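Local coordinates for phosphoribulokinase (Rhodobacter sphaeroides, PDB 1A7J), which catalyses the ATP-dependent phosphorylation of D-ribulose 5-phosphate to D-ribulose 1,5-bisphosphate in the Calvin cycle, at residues Ser248-Ser253 / Gly265-Leu270; Trp254-Arg257 / Ile261-Pro264. All coordinates share one frame; numbering follows the deposited sequence.

Interaction 1 (Ser248-Ser253 / Gly265-Leu270); sequences SMIHGS and GNKLDL
Ile250, whose side chain leans on Lys267, gives its carbonyl to a hydroxyl of its own segment: Ser253 OG donates to Ile250 O over 2.8 Å, tilted 23° from the carbonyl plane. This bond spans the type II beta turn Ile250-Ser253, where Gly252 takes the positive-phi third position as the chain leaves helix 243-249. Across the contact the close approaches all involve Lys267, through its methylenes rather than its ammonium group. Ile250 CG2, which stands anti to the backbone N, rests about equally on two of them, 4.1 Å from both Lys267 CB and Lys267 CG, and the two side chains run past each other in opposite directions. Farther out, the lysine chain passes the turn backbone: Lys267 CD lies 3.8 Å from His251 O, and His251 CB comes to 4.3 Å from Lys267 CE. The bend at chi2 (129°) brings CD, and with it CE, past His251, while a second bend at chi4 (75°) turns only NZ; the His251 ring leads away. NZ of Lys267 stops 5.8 Å short of His251 ND1, too far for direct contact; if the imidazole were protonated, the pair would probably repel mildly.

The enzyme has a P-loop NTPase fold similar to that of adenylate kinase; here helix 268-284 follows strand 260-264, and Lys267 occupies its N-cap position. The contact thus sets the turn after helix 243-249 against the start of helix 268-284. The Lys267 side chain is about 11 Å from that of Thr20, predicted to bind ATP. Inward, Ile250 continues onto Ala271 and Leu274 of helix 268-284 and Val263 of strand 260-264. On the helix itself, Asp269 OD1 hydrogen-bonds Thr24 OG1 and, weakly, Gln27 NE2.

Interaction 2 (Trp254-Arg257 / Ile261-Pro264); sequences WMSR and IVVP
Trp254 and Val262 face each other as an antiparallel hydrogen-bonded pair, joined by two backbone bonds. Val262 N donates to Trp254 O over 2.9 Å, and Trp254 N returns a longer bond to Val262 O, 3.3 Å. Next to them, Met255 and Ile261 form a non-hydrogen-bonded pair. These are the two arms of the beta hairpin 254-257/260-264, with 254-257 one of the two outermost strands of the large mixed sheet within this chain; the other edge of strand 260-264 is bonded to strand 229-235 through Ile233 and Val231.

The aromatic contact lies on the face of the hairpin that carries Trp254 and Val262. The indole folds over its neighbour: chi1 of 76° puts CG between the backbone N and the carbonyl carbon. Val262 CB then sits over the centre of the six-membered ring, 3.9 Å from the centroid and 7° off the ring normal, a CH-pi contact. One methyl follows it, Val262 CG1 lying 3.7 Å from Trp254 CH2.

Aliphatic packing occupies the opposite face. Met255, bent at chi2, brings its sulfur to Ile261, SD to CB 4.2 Å. Behind this pair stands helix 243-249, with Phe243 against Met255 and Leu246 and Thr247 against Ile261. Ile261 CG1 also lies against the backbone carbonyl, 3.7 Å from Trp254 O.

The polar bonding is thus confined to the backbone, while the side chains contribute dispersion and CH-pi contact; the broad indole face shields the buried Val262 from one side.

Interaction 2 is nested along the chain within the loop closed by interaction 1, and their centres lie 10 Å apart. Both are partly buried and well away from the middle of the chain. The hairpin contact 254-257/261-264 joins adjacent strands through backbone bonds, whereas 248-253/265-270 brings together the turn before the hairpin and the helix start after it, by loose packing of the Lys267 methylenes on a side chain and on the turn backbone. Residues of the two contacts meet directly: Ile250 CG2 touches Val263 CG2 at 3.6 Å, and Gly252 O approaches Pro264 CD at 3.5 Å. Buried aliphatic groups thus run from one contact into the other, while Trp254 and His251 lie at the surface.

Interaction 1 (Ser248-Ser253 / Gly265-Leu270)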
ATOM      1  N   SER A 248     -22.375  13.401  -7.805  1.00 13.23           N
ATOM      2  CA  SER A 248     -23.401  14.097  -7.038  1.00 10.35           C
ATOM      3  C   SER A 248     -23.011  14.096  -5.586  1.00  8.19           C
ATOM      4  O   SER A 248     -23.212  15.076  -4.878  1.00 11.00           O
ATOM      5  CB  SER A 248     -24.746  13.399  -7.168  1.00  7.22           C
ATOM      6  OG  SER A 248     -25.649  14.162  -7.938  1.00 26.59           O
ATOM      7  N   MET A 249     -22.498  12.970  -5.124  1.00  7.83           N
ATOM      8  CA  MET A 249     -22.263  12.816  -3.719  1.00 12.97           C
ATOM      9  C   MET A 249     -20.968  13.510  -3.331  1.00 15.14           C
ATOM     10  O   MET A 249     -20.976  14.416  -2.513  1.00 24.74           O
ATOM     11  CB  MET A 249     -22.231  11.330  -3.358  1.00 15.03           C
ATOM     12  CG  MET A 249     -23.572  10.630  -3.546  1.00 11.51           C
ATOM     13  SD  MET A 249     -24.748  10.937  -2.241  1.00  3.13           S
ATOM     14  CE  MET A 249     -23.944  10.226  -0.919  1.00  2.00           C
ATOM     15  N   ILE A 250     -19.882  13.198  -4.024  1.00 17.37           N
ATOM     16  CA  ILE A 250     -18.638  13.874  -3.748  1.00 12.82           C
ATOM     17  C   ILE A 250     -18.631  15.244  -4.362  1.00 16.70           C
ATOM     18  O   ILE A 250     -18.576  15.404  -5.574  1.00 21.73           O
ATOM     19  CB  ILE A 250     -17.446  13.110  -4.263  1.00  9.28           C
ATOM     20  CG1 ILE A 250     -17.470  11.684  -3.699  1.00  7.15           C
ATOM     21  CG2 ILE A 250     -16.177  13.835  -3.822  1.00  8.05           C
ATOM     22  CD1 ILE A 250     -16.590  10.745  -4.429  1.00 15.10           C
ATOM     23  N   HIS A 251     -18.714  16.245  -3.509  1.00 21.34           N
ATOM     24  CA  HIS A 251     -18.787  17.600  -3.977  1.00 17.56           C
ATOM     25  C   HIS A 251     -17.455  18.061  -4.528  1.00 14.92           C
ATOM     26  O   HIS A 251     -16.487  18.170  -3.792  1.00 19.25           O
ATOM     27  CB  HIS A 251     -19.204  18.496  -2.834  1.00 20.98           C
ATOM     28  CG  HIS A 251     -19.276  19.935  -3.209  1.00 28.10           C
ATOM     29  ND1 HIS A 251     -18.418  20.880  -2.686  1.00 28.76           N
ATOM     30  CD2 HIS A 251     -20.090  20.591  -4.072  1.00 29.18           C
ATOM     31  CE1 HIS A 251     -18.701  22.062  -3.208  1.00 34.93           C
ATOM     32  NE2 HIS A 251     -19.709  21.914  -4.055  1.00 30.25           N
ATOM     33  N   GLY A 252     -17.464  18.517  -5.767  1.00 11.67           N
ATOM     34  CA  GLY A 252     -16.269  19.096  -6.338  1.00 12.45           C
ATOM     35  C   GLY A 252     -15.639  18.222  -7.414  1.00 20.73           C
ATOM     36  O   GLY A 252     -14.646  18.616  -8.041  1.00 22.97           O
ATOM     37  N   SER A 253     -16.217  17.045  -7.638  1.00 15.42           N
ATOM     38  CA  SER A 253     -15.631  16.065  -8.517  1.00 11.33           C
ATOM     39  C   SER A 253     -16.135  16.213  -9.938  1.00  9.74           C
ATOM     40  O   SER A 253     -17.181  16.802 -10.179  1.00 16.03           O
ATOM     41  CB  SER A 253     -15.966  14.686  -8.004  1.00  9.58           C
ATOM     42  OG  SER A 253     -17.362  14.540  -7.959  1.00 16.35           O
ATOM     43  N   GLY A 265      -8.725  16.423  -2.891  1.00  9.95           N
ATOM     44  CA  GLY A 265      -7.888  15.563  -2.055  1.00 10.43           C
ATOM     45  C   GLY A 265      -8.323  15.478  -0.611  1.00 15.26           C
ATOM     46  O   GLY A 265      -8.032  14.518   0.090  1.00 15.10           O
ATOM     47  N   ASN A 266      -9.066  16.486  -0.180  1.00 17.89           N
ATOM     48  CA  ASN A 266      -9.649  16.511   1.147  1.00 12.91           C
ATOM     49  C   ASN A 266     -10.895  15.648   1.252  1.00 16.95           C
ATOM     50  O   ASN A 266     -11.442  15.498   2.344  1.00 20.66           O
ATOM     51  CB  ASN A 266      -9.960  17.946   1.566  1.00  5.51           C
ATOM     52  CG  ASN A 266     -10.692  18.718   0.494  1.00  7.25           C
ATOM     53  OD1 ASN A 266     -10.115  19.076  -0.542  1.00 11.40           O
ATOM     54  ND2 ASN A 266     -11.967  18.997   0.731  1.00  7.90           N
ATOM     55  N   LYS A 267     -11.208  14.919   0.177  1.00 22.38           N
ATOM     56  CA  LYS A 267     -12.406  14.076   0.106  1.00 18.25           C
ATOM     57  C   LYS A 267     -12.122  12.625  -0.259  1.00 20.59           C
ATOM     58  O   LYS A 267     -13.030  11.889  -0.623  1.00 25.41           O
ATOM     59  CB  LYS A 267     -13.406  14.650  -0.900  1.00 19.75           C
ATOM     60  CG  LYS A 267     -14.708  15.151  -0.276  1.00 17.71           C
ATOM     61  CD  LYS A 267     -15.006  16.551  -0.739  1.00 17.13           C
ATOM     62  CE  LYS A 267     -16.247  17.098  -0.039  1.00 26.42           C
ATOM     63  NZ  LYS A 267     -15.980  17.476   1.360  1.00 14.81           N
ATOM     64  N   LEU A 268     -10.874  12.199  -0.113  1.00 17.35           N
ATOM     65  CA  LEU A 268     -10.527  10.800  -0.271  1.00 17.72           C
ATOM     66  C   LEU A 268     -11.329   9.873   0.657  1.00 20.70           C
ATOM     67  O   LEU A 268     -11.946   8.897   0.203  1.00 17.05           O
ATOM     68  CB  LEU A 268      -9.031  10.630  -0.007  1.00 20.38           C
ATOM     69  CG  LEU A 268      -8.420   9.240  -0.223  1.00 19.48           C
ATOM     70  CD1 LEU A 268      -8.738   8.730  -1.613  1.00 17.81           C
ATOM     71  CD2 LEU A 268      -6.914   9.308  -0.006  1.00 21.39           C
ATOM     72  N   ASP A 269     -11.261  10.140   1.961  1.00 21.58           N
ATOM     73  CA  ASP A 269     -11.969   9.338   2.946  1.00 24.62           C
ATOM     74  C   ASP A 269     -13.443   9.096   2.578  1.00 25.81           C
ATOM     75  O   ASP A 269     -13.954   8.003   2.801  1.00 32.63           O
ATOM     76  CB  ASP A 269     -11.863   9.983   4.331  1.00 37.66           C
ATOM     77  CG  ASP A 269     -12.726   9.281   5.370  1.00 42.80           C
ATOM     78  OD1 ASP A 269     -12.296   8.231   5.889  1.00 48.77           O
ATOM     79  OD2 ASP A 269     -13.844   9.772   5.660  1.00 52.03           O
ATOM     80  N   LEU A 270     -14.137  10.097   2.035  1.00 19.80           N
ATOM     81  CA  LEU A 270     -15.545   9.915   1.641  1.00 15.89           C
ATOM     82  C   LEU A 270     -15.752   9.147   0.320  1.00 16.51           C
ATOM     83  O   LEU A 270     -16.766   8.453   0.147  1.00 17.84           O
ATOM     84  CB  LEU A 270     -16.242  11.276   1.539  1.00 18.58           C
ATOM     85  CG  LEU A 270     -17.750  11.314   1.293  1.00 14.12           C
ATOM     86  CD1 LEU A 270     -18.490  10.549   2.376  1.00 10.25           C
ATOM     87  CD2 LEU A 270     -18.213  12.745   1.295  1.00 10.20           C
TER

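Interaction 2 (Trp254-Arg257 / Ile261-Pro264)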
ATOM      1  N   TRP A 254     -15.323  15.750 -10.875  1.00  9.29           N
ATOM      2  CA  TRP A 254     -15.661  15.713 -12.289  1.00  8.17           C
ATOM      3  C   TRP A 254     -14.983  14.510 -12.908  1.00  4.62           C
ATOM      4  O   TRP A 254     -14.168  13.850 -12.255  1.00  4.85           O
ATOM      5  CB  TRP A 254     -15.167  16.973 -12.974  1.00 10.07           C
ATOM      6  CG  TRP A 254     -13.700  16.987 -13.209  1.00 11.91           C
ATOM      7  CD1 TRP A 254     -13.062  16.737 -14.388  1.00 12.88           C
ATOM      8  CD2 TRP A 254     -12.704  17.495 -12.313  1.00  9.88           C
ATOM      9  NE1 TRP A 254     -11.745  17.102 -14.305  1.00 14.16           N
ATOM     10  CE2 TRP A 254     -11.497  17.560 -13.034  1.00 12.66           C
ATOM     11  CE3 TRP A 254     -12.728  17.928 -10.994  1.00 15.68           C
ATOM     12  CZ2 TRP A 254     -10.324  18.048 -12.469  1.00 14.26           C
ATOM     13  CZ3 TRP A 254     -11.568  18.414 -10.437  1.00 14.22           C
ATOM     14  CH2 TRP A 254     -10.378  18.474 -11.176  1.00 10.98           C
ATOM     15  N   MET A 255     -15.295  14.233 -14.170  1.00  9.26           N
ATOM     16  CA  MET A 255     -14.770  13.053 -14.835  1.00  3.49           C
ATOM     17  C   MET A 255     -13.695  13.502 -15.787  1.00  6.82           C
ATOM     18  O   MET A 255     -13.857  14.520 -16.455  1.00 11.03           O
ATOM     19  CB  MET A 255     -15.867  12.329 -15.621  1.00  2.00           C
ATOM     20  CG  MET A 255     -17.087  11.887 -14.809  1.00  3.30           C
ATOM     21  SD  MET A 255     -16.872  10.439 -13.726  1.00 14.35           S
ATOM     22  CE  MET A 255     -15.910   9.413 -14.763  1.00 10.29           C
ATOM     23  N   SER A 256     -12.583  12.776 -15.828  1.00  6.11           N
ATOM     24  CA  SER A 256     -11.553  13.083 -16.792  1.00  5.63           C
ATOM     25  C   SER A 256     -11.531  12.120 -17.975  1.00 12.75           C
ATOM     26  O   SER A 256     -11.107  12.503 -19.075  1.00 14.89           O
ATOM     27  CB  SER A 256     -10.161  13.166 -16.136  1.00  2.51           C
ATOM     28  OG  SER A 256     -10.038  12.429 -14.933  1.00  2.03           O
ATOM     29  N   ARG A 257     -11.878  10.853 -17.737  1.00 10.83           N
ATOM     30  CA  ARG A 257     -12.075   9.864 -18.805  1.00  6.68           C
ATOM     31  C   ARG A 257     -13.382   9.155 -18.480  1.00 11.29           C
ATOM     32  O   ARG A 257     -13.991   9.428 -17.445  1.00 13.24           O
ATOM     33  CB  ARG A 257     -10.923   8.838 -18.867  1.00  2.62           C
ATOM     34  CG  ARG A 257      -9.537   9.450 -19.032  1.00 12.75           C
ATOM     35  CD  ARG A 257      -8.817   9.044 -20.298  1.00 15.14           C
ATOM     36  NE  ARG A 257      -7.617   8.294 -19.961  1.00 13.94           N
ATOM     37  CZ  ARG A 257      -6.365   8.725 -20.116  1.00 17.25           C
ATOM     38  NH1 ARG A 257      -6.097   9.864 -20.746  1.00 10.18           N
ATOM     39  NH2 ARG A 257      -5.362   7.975 -19.678  1.00 19.86           N
ATOM     40  N   ILE A 261     -12.634   9.154 -12.057  1.00  3.53           N
ATOM     41  CA  ILE A 261     -13.216  10.337 -11.450  1.00  9.25           C
ATOM     42  C   ILE A 261     -12.108  11.098 -10.726  1.00 13.66           C
ATOM     43  O   ILE A 261     -11.241  10.471 -10.100  1.00 14.70           O
ATOM     44  CB  ILE A 261     -14.344   9.928 -10.458  1.00  4.45           C
ATOM     45  CG1 ILE A 261     -15.062  11.171  -9.897  1.00  2.15           C
ATOM     46  CG2 ILE A 261     -13.773   9.100  -9.364  1.00  2.00           C
ATOM     47  CD1 ILE A 261     -16.397  10.878  -9.198  1.00  2.00           C
ATOM     48  N   VAL A 262     -12.037  12.415 -10.928  1.00 16.39           N
ATOM     49  CA  VAL A 262     -11.125  13.237 -10.132  1.00 13.24           C
ATOM     50  C   VAL A 262     -11.853  13.868  -8.947  1.00 11.87           C
ATOM     51  O   VAL A 262     -12.922  14.432  -9.095  1.00 16.07           O
ATOM     52  CB  VAL A 262     -10.455  14.341 -10.975  1.00  4.60           C
ATOM     53  CG1 VAL A 262      -9.390  15.024 -10.163  1.00  2.00           C
ATOM     54  CG2 VAL A 262      -9.848  13.736 -12.219  1.00  7.31           C
ATOM     55  N   VAL A 263     -11.239  13.813  -7.780  1.00 11.61           N
ATOM     56  CA  VAL A 263     -11.928  14.102  -6.546  1.00  5.22           C
ATOM     57  C   VAL A 263     -11.021  14.990  -5.697  1.00  8.52           C
ATOM     58  O   VAL A 263      -9.848  14.685  -5.548  1.00 11.93           O
ATOM     59  CB  VAL A 263     -12.233  12.745  -5.882  1.00  7.09           C
ATOM     60  CG1 VAL A 263     -11.778  12.681  -4.452  1.00  4.79           C
ATOM     61  CG2 VAL A 263     -13.717  12.457  -5.984  1.00  7.17           C
ATOM     62  N   PRO A 264     -11.496  16.159  -5.226  1.00 10.10           N
ATOM     63  CA  PRO A 264     -10.642  16.932  -4.321  1.00  7.69           C
ATOM     64  C   PRO A 264      -9.971  16.085  -3.241  1.00  9.06           C
ATOM     65  O   PRO A 264     -10.598  15.183  -2.698  1.00 12.71           O
ATOM     66  CB  PRO A 264     -11.598  17.952  -3.721  1.00  2.00           C
ATOM     67  CG  PRO A 264     -12.896  17.797  -4.474  1.00  3.22           C
ATOM     68  CD  PRO A 264     -12.627  16.968  -5.672  1.00  2.77           C
TER